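Local coordinates for histidine-containing Phosphotransfer Protein type 1, MtHPt1 (Medicago truncatula, PDB 3US6) that probably relays phosphoryl groups between cytokinin sensor histidine kinases and response regulators in plant two-component signalling, at residues Y13-F27 with E122-L134. Residues are numbered along the deposited sequence; the frame is centred on the assembly and turned at random.
Sequences YIKSMFMEGFLDGQF and EYLLVKNKLETLL
K129 lays its aliphatic chain across the ring of F22, with CE over one face, 3.6 Å from the ring centroid, in a CH-pi contact. L125 CD1 meets the edge of the same ring, 3.8 Å from F22 CE1. Nearer the backbone, M17 folds at its last torsion (chi3 72°) and brings CE to 3.5 Å from K129 CB. The Y13 ring reaches helix 122-134 with its CG trans to the backbone nitrogen (chi1 -164°); T132 CG2 makes a second, off-centre CH-pi contact with it, and L133 CD1 touches both the edge of the Y13 ring and I14 CB. Deeper in, F27 CE1 packs 3.9 Å from L130 CD2. Water carries the polar side: K129 NZ donates to three molecules, one also bonded to Y13 OH and two donating to E20 OE1, which stands 4.1 Å from NZ, beyond a salt bridge. A Schellman motif at G21 turns the chain toward helix 25-32, while R92 pairs with E122 and binds E20 O. Replacing F22 by alanine removes the ring, which would probably leave the methylenes of K129 without their aromatic platform and open a gap beside L125. The end of helix 3-19, the turn after it and the start of helix 25-32 are thus joined to helix 109-142 of this HPt helical bundle by apolar contact inside and a hydrated, charge-complementary margin, whose solvent-mediated pairing is likely to be weaker than direct contact.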
loop_
_atom_site.group_PDB
_atom_site.type_symbol
_atom_site.label_atom_id
_atom_site.label_comp_id
_atom_site.label_asym_id
_atom_site.label_seq_id
_atom_site.Cartn_x
_atom_site.Cartn_y
_atom_site.Cartn_z
ATOM N N TYR A 13 2.182 -1.996 16.752
ATOM C CA TYR A 13 2.661 -2.014 15.372
ATOM C C TYR A 13 1.731 -1.255 14.445
ATOM O O TYR A 13 2.160 -0.391 13.657
ATOM C CB TYR A 13 2.897 -3.452 14.929
ATOM C CG TYR A 13 3.751 -3.565 13.668
ATOM C CD1 TYR A 13 5.115 -3.305 13.726
ATOM C CD2 TYR A 13 3.209 -3.863 12.439
ATOM C CE1 TYR A 13 5.906 -3.377 12.594
ATOM C CE2 TYR A 13 3.998 -3.967 11.312
ATOM C CZ TYR A 13 5.334 -3.708 11.412
ATOM O OH TYR A 13 6.061 -3.828 10.237
ATOM N N ILE A 14 0.436 -1.533 14.523
ATOM C CA ILE A 14 -0.489 -0.885 13.622
ATOM C C ILE A 14 -0.558 0.602 14.001
ATOM O O ILE A 14 -0.688 1.454 13.083
ATOM C CB ILE A 14 -1.885 -1.528 13.594
ATOM C CG1 ILE A 14 -2.571 -1.129 12.273
ATOM C CG2 ILE A 14 -2.723 -1.255 14.832
ATOM C CD1 ILE A 14 -3.906 -1.810 12.030
ATOM N N LYS A 15 -0.470 0.964 15.266
ATOM C CA LYS A 15 -0.468 2.363 15.601
ATOM C C LYS A 15 0.712 3.087 14.979
ATOM O O LYS A 15 0.584 4.203 14.585
ATOM C CB LYS A 15 -0.488 2.544 17.113
ATOM C CG LYS A 15 -0.435 3.949 17.563
ATOM C CD LYS A 15 -1.190 4.169 18.886
ATOM C CE LYS A 15 -1.128 3.005 19.807
ATOM N NZ LYS A 15 -0.998 3.477 21.237
ATOM N N SER A 16 1.863 2.441 14.916
ATOM C CA SER A 16 3.014 3.075 14.258
ATOM C C SER A 16 2.717 3.283 12.796
ATOM O O SER A 16 3.069 4.301 12.237
ATOM C CB SER A 16 4.279 2.227 14.446
ATOM O OG SER A 16 4.343 1.015 13.677
ATOM N N MET A 17 2.029 2.337 12.197
ATOM C CA MET A 17 1.718 2.459 10.756
ATOM C C MET A 17 0.819 3.640 10.517
ATOM O O MET A 17 0.979 4.355 9.541
ATOM C CB MET A 17 1.112 1.156 10.225
ATOM C CG MET A 17 2.104 0.007 10.183
ATOM S SD MET A 17 1.435 -1.524 9.536
ATOM C CE MET A 17 1.310 -1.078 7.823
ATOM N N PHE A 18 -0.191 3.852 11.377
ATOM C CA PHE A 18 -1.073 4.998 11.206
ATOM C C PHE A 18 -0.303 6.288 11.521
ATOM O O PHE A 18 -0.457 7.288 10.809
ATOM C CB PHE A 18 -2.371 4.893 12.065
ATOM C CG PHE A 18 -3.394 3.984 11.496
ATOM C CD1 PHE A 18 -4.352 4.488 10.644
ATOM C CD2 PHE A 18 -3.364 2.667 11.708
ATOM C CE1 PHE A 18 -5.290 3.662 10.085
ATOM C CE2 PHE A 18 -4.344 1.832 11.153
ATOM C CZ PHE A 18 -5.255 2.327 10.349
ATOM N N MET A 19 0.497 6.313 12.586
ATOM C CA MET A 19 1.119 7.554 13.017
ATOM C C MET A 19 2.137 8.020 11.990
ATOM O O MET A 19 2.285 9.229 11.792
ATOM C CB MET A 19 1.796 7.369 14.366
ATOM C CG MET A 19 0.778 7.337 15.436
ATOM S SD MET A 19 1.406 6.998 17.111
ATOM C CE MET A 19 2.301 8.521 17.410
ATOM N N GLU A 20 2.795 7.096 11.330
ATOM C CA GLU A 20 3.839 7.392 10.349
ATOM C C GLU A 20 3.255 7.618 8.952
ATOM O O GLU A 20 4.005 7.950 8.061
ATOM C CB GLU A 20 4.890 6.311 10.316
ATOM C CG GLU A 20 5.631 6.262 11.671
ATOM C CD GLU A 20 6.526 5.070 11.870
ATOM O OE1 GLU A 20 6.670 4.194 11.006
ATOM O OE2 GLU A 20 7.210 5.057 12.923
ATOM N N GLY A 21 1.951 7.393 8.766
ATOM C CA GLY A 21 1.304 7.672 7.507
ATOM C C GLY A 21 1.249 6.531 6.542
ATOM O O GLY A 21 0.785 6.765 5.442
ATOM N N PHE A 22 1.685 5.335 6.928
ATOM C CA PHE A 22 1.646 4.219 6.039
ATOM C C PHE A 22 0.228 3.743 5.737
ATOM O O PHE A 22 -0.049 3.278 4.632
ATOM C CB PHE A 22 2.469 3.068 6.527
ATOM C CG PHE A 22 3.943 3.389 6.505
ATOM C CD1 PHE A 22 4.641 3.397 5.305
ATOM C CD2 PHE A 22 4.615 3.744 7.650
ATOM C CE1 PHE A 22 6.007 3.779 5.273
ATOM C CE2 PHE A 22 5.977 4.070 7.648
ATOM C CZ PHE A 22 6.654 4.129 6.414
ATOM N N LEU A 23 -0.676 3.862 6.741
ATOM C CA LEU A 23 -2.087 3.513 6.614
ATOM C C LEU A 23 -2.922 4.698 7.073
ATOM O O LEU A 23 -2.507 5.468 7.954
ATOM C CB LEU A 23 -2.441 2.300 7.430
ATOM C CG LEU A 23 -1.745 1.029 7.087
ATOM C CD1 LEU A 23 -2.112 -0.009 8.136
ATOM C CD2 LEU A 23 -2.062 0.567 5.708
ATOM N N ASP A 24 -4.088 4.836 6.462
ATOM C CA ASP A 24 -5.072 5.830 6.835
ATOM C C ASP A 24 -6.419 5.193 7.067
ATOM O O ASP A 24 -6.559 3.961 7.126
ATOM C CB ASP A 24 -5.150 6.992 5.822
ATOM C CG ASP A 24 -5.785 6.604 4.516
ATOM O OD1 ASP A 24 -6.428 5.533 4.424
ATOM O OD2 ASP A 24 -5.699 7.393 3.552
ATOM N N GLY A 25 -7.432 6.023 7.254
ATOM C CA GLY A 25 -8.743 5.542 7.637
ATOM C C GLY A 25 -9.367 4.622 6.625
ATOM O O GLY A 25 -10.332 3.895 6.970
ATOM N N GLN A 26 -8.878 4.584 5.396
ATOM C CA GLN A 26 -9.498 3.679 4.458
ATOM C C GLN A 26 -9.096 2.234 4.823
ATOM O O GLN A 26 -9.874 1.271 4.522
ATOM C CB GLN A 26 -9.154 4.023 3.045
ATOM C CG GLN A 26 -9.553 2.992 2.097
ATOM C CD GLN A 26 -11.053 2.745 2.117
ATOM O OE1 GLN A 26 -11.545 1.619 1.795
ATOM N NE2 GLN A 26 -11.814 3.806 2.522
ATOM N N PHE A 27 -7.964 2.045 5.514
ATOM C CA PHE A 27 -7.635 0.686 5.944
ATOM C C PHE A 27 -8.615 0.257 7.018
ATOM O O PHE A 27 -9.044 -0.898 7.045
ATOM C CB PHE A 27 -6.205 0.612 6.419
ATOM C CG PHE A 27 -5.782 -0.795 6.755
ATOM C CD1 PHE A 27 -5.423 -1.649 5.715
ATOM C CD2 PHE A 27 -5.728 -1.246 8.044
ATOM C CE1 PHE A 27 -5.030 -2.942 5.965
ATOM C CE2 PHE A 27 -5.363 -2.529 8.323
ATOM C CZ PHE A 27 -5.027 -3.399 7.261
ATOM N N GLU A 122 7.988 3.414 -1.379
ATOM C CA GLU A 122 6.811 3.501 -0.490
ATOM C C GLU A 122 5.932 2.244 -0.618
ATOM O O GLU A 122 5.462 1.699 0.386
ATOM C CB GLU A 122 5.991 4.750 -0.753
ATOM C CG GLU A 122 6.709 6.008 -0.265
ATOM C CD GLU A 122 6.864 6.107 1.241
ATOM O OE1 GLU A 122 6.086 5.479 2.002
ATOM O OE2 GLU A 122 7.809 6.860 1.685
ATOM N N TYR A 123 5.788 1.731 -1.818
ATOM C CA TYR A 123 5.047 0.503 -2.010
ATOM C C TYR A 123 5.701 -0.667 -1.288
ATOM O O TYR A 123 5.023 -1.360 -0.582
ATOM C CB TYR A 123 4.893 0.176 -3.516
ATOM C CG TYR A 123 4.379 -1.202 -3.714
ATOM C CD1 TYR A 123 3.082 -1.497 -3.462
ATOM C CD2 TYR A 123 5.209 -2.213 -4.098
ATOM C CE1 TYR A 123 2.629 -2.761 -3.583
ATOM C CE2 TYR A 123 4.756 -3.473 -4.228
ATOM C CZ TYR A 123 3.462 -3.737 -3.957
ATOM O OH TYR A 123 3.000 -5.004 -4.103
ATOM N N LEU A 124 7.013 -0.815 -1.411
ATOM C CA LEU A 124 7.679 -1.931 -0.766
ATOM C C LEU A 124 7.609 -1.774 0.748
ATOM O O LEU A 124 7.473 -2.759 1.477
ATOM C CB LEU A 124 9.109 -2.054 -1.237
ATOM C CG LEU A 124 9.121 -2.495 -2.707
ATOM C CD1 LEU A 124 10.552 -2.556 -3.226
ATOM C CD2 LEU A 124 8.484 -3.819 -2.948
ATOM N N LEU A 125 7.713 -0.563 1.280
ATOM C CA LEU A 125 7.626 -0.354 2.724
ATOM C C LEU A 125 6.292 -0.843 3.236
ATOM O O LEU A 125 6.219 -1.574 4.236
ATOM C CB LEU A 125 7.819 1.121 3.119
ATOM C CG LEU A 125 9.262 1.653 3.022
ATOM C CD1 LEU A 125 9.264 3.135 3.342
ATOM C CD2 LEU A 125 10.247 0.861 3.881
ATOM N N VAL A 126 5.193 -0.394 2.662
ATOM C CA VAL A 126 3.903 -0.768 3.181
ATOM C C VAL A 126 3.609 -2.246 2.896
ATOM O O VAL A 126 2.924 -2.865 3.720
ATOM C CB VAL A 126 2.768 0.181 2.703
ATOM C CG1 VAL A 126 2.379 -0.040 1.266
ATOM C CG2 VAL A 126 1.576 0.096 3.624
ATOM N N LYS A 127 4.091 -2.809 1.776
ATOM C CA LYS A 127 3.904 -4.231 1.546
ATOM C C LYS A 127 4.544 -5.012 2.674
ATOM O O LYS A 127 3.891 -5.915 3.224
ATOM C CB LYS A 127 4.492 -4.637 0.211
ATOM C CG LYS A 127 4.511 -6.134 -0.038
ATOM C CD LYS A 127 5.127 -6.489 -1.373
ATOM C CE LYS A 127 4.886 -7.977 -1.664
ATOM N NZ LYS A 127 5.936 -8.488 -2.583
ATOM N N ASN A 128 5.802 -4.758 2.945
ATOM C CA ASN A 128 6.498 -5.465 3.987
ATOM C C ASN A 128 5.781 -5.302 5.335
ATOM O O ASN A 128 5.612 -6.297 6.055
ATOM C CB ASN A 128 7.955 -5.114 4.040
ATOM C CG ASN A 128 8.722 -5.820 2.950
ATOM O OD1 ASN A 128 9.113 -6.972 3.088
ATOM N ND2 ASN A 128 8.966 -5.093 1.869
ATOM N N LYS A 129 5.377 -4.092 5.686
ATOM C CA LYS A 129 4.767 -3.854 6.991
ATOM C C LYS A 129 3.419 -4.604 7.049
ATOM O O LYS A 129 3.020 -5.165 8.106
ATOM C CB LYS A 129 4.553 -2.365 7.246
ATOM C CG LYS A 129 5.854 -1.621 7.462
ATOM C CD LYS A 129 5.609 -0.131 7.472
ATOM C CE LYS A 129 6.838 0.726 7.809
ATOM N NZ LYS A 129 7.251 0.554 9.181
ATOM N N LEU A 130 2.635 -4.577 5.965
ATOM C CA LEU A 130 1.371 -5.299 5.918
ATOM C C LEU A 130 1.561 -6.801 6.080
ATOM O O LEU A 130 0.772 -7.467 6.764
ATOM C CB LEU A 130 0.581 -5.004 4.648
ATOM C CG LEU A 130 -0.113 -3.644 4.627
ATOM C CD1 LEU A 130 -0.671 -3.329 3.297
ATOM C CD2 LEU A 130 -1.241 -3.619 5.648
ATOM N N GLU A 131 2.607 -7.343 5.464
ATOM C CA GLU A 131 2.886 -8.787 5.610
ATOM C C GLU A 131 3.136 -9.103 7.081
ATOM O O GLU A 131 2.687 -10.131 7.593
ATOM C CB GLU A 131 4.004 -9.223 4.709
ATOM C CG GLU A 131 3.600 -9.106 3.271
ATOM C CD GLU A 131 4.729 -9.509 2.333
ATOM O OE1 GLU A 131 5.937 -9.386 2.659
ATOM O OE2 GLU A 131 4.466 -9.854 1.162
ATOM N N THR A 132 3.944 -8.297 7.727
ATOM C CA THR A 132 4.233 -8.440 9.156
ATOM C C THR A 132 2.922 -8.347 9.998
ATOM O O THR A 132 2.663 -9.166 10.892
ATOM C CB THR A 132 5.279 -7.449 9.632
ATOM O OG1 THR A 132 6.512 -7.799 9.005
ATOM C CG2 THR A 132 5.454 -7.441 11.170
ATOM N N LEU A 133 2.119 -7.335 9.762
ATOM C CA LEU A 133 0.853 -7.164 10.455
ATOM C C LEU A 133 -0.055 -8.383 10.263
ATOM O O LEU A 133 -0.610 -8.901 11.233
ATOM C CB LEU A 133 0.200 -5.882 9.927
ATOM C CG LEU A 133 -1.078 -5.513 10.678
ATOM C CD1 LEU A 133 -0.773 -4.938 12.023
ATOM C CD2 LEU A 133 -1.920 -4.547 9.816
ATOM N N LEU A 134 -0.199 -8.813 9.003
ATOM C CA LEU A 134 -1.072 -9.959 8.667
ATOM C C LEU A 134 -0.557 -11.284 9.261
ATOM O O LEU A 134 -1.359 -12.116 9.716
ATOM C CB LEU A 134 -1.293 -10.040 7.173
ATOM C CG LEU A 134 -2.188 -8.894 6.718
ATOM C CD1 LEU A 134 -2.199 -8.846 5.216
ATOM C CD2 LEU A 134 -3.648 -9.031 7.264
HETATM O O HOH W 1 8.212 -2.268 10.091
HETATM O O HOH W 2 5.165 1.828 10.725
HETATM O O HOH W 3 8.778 2.950 10.009
#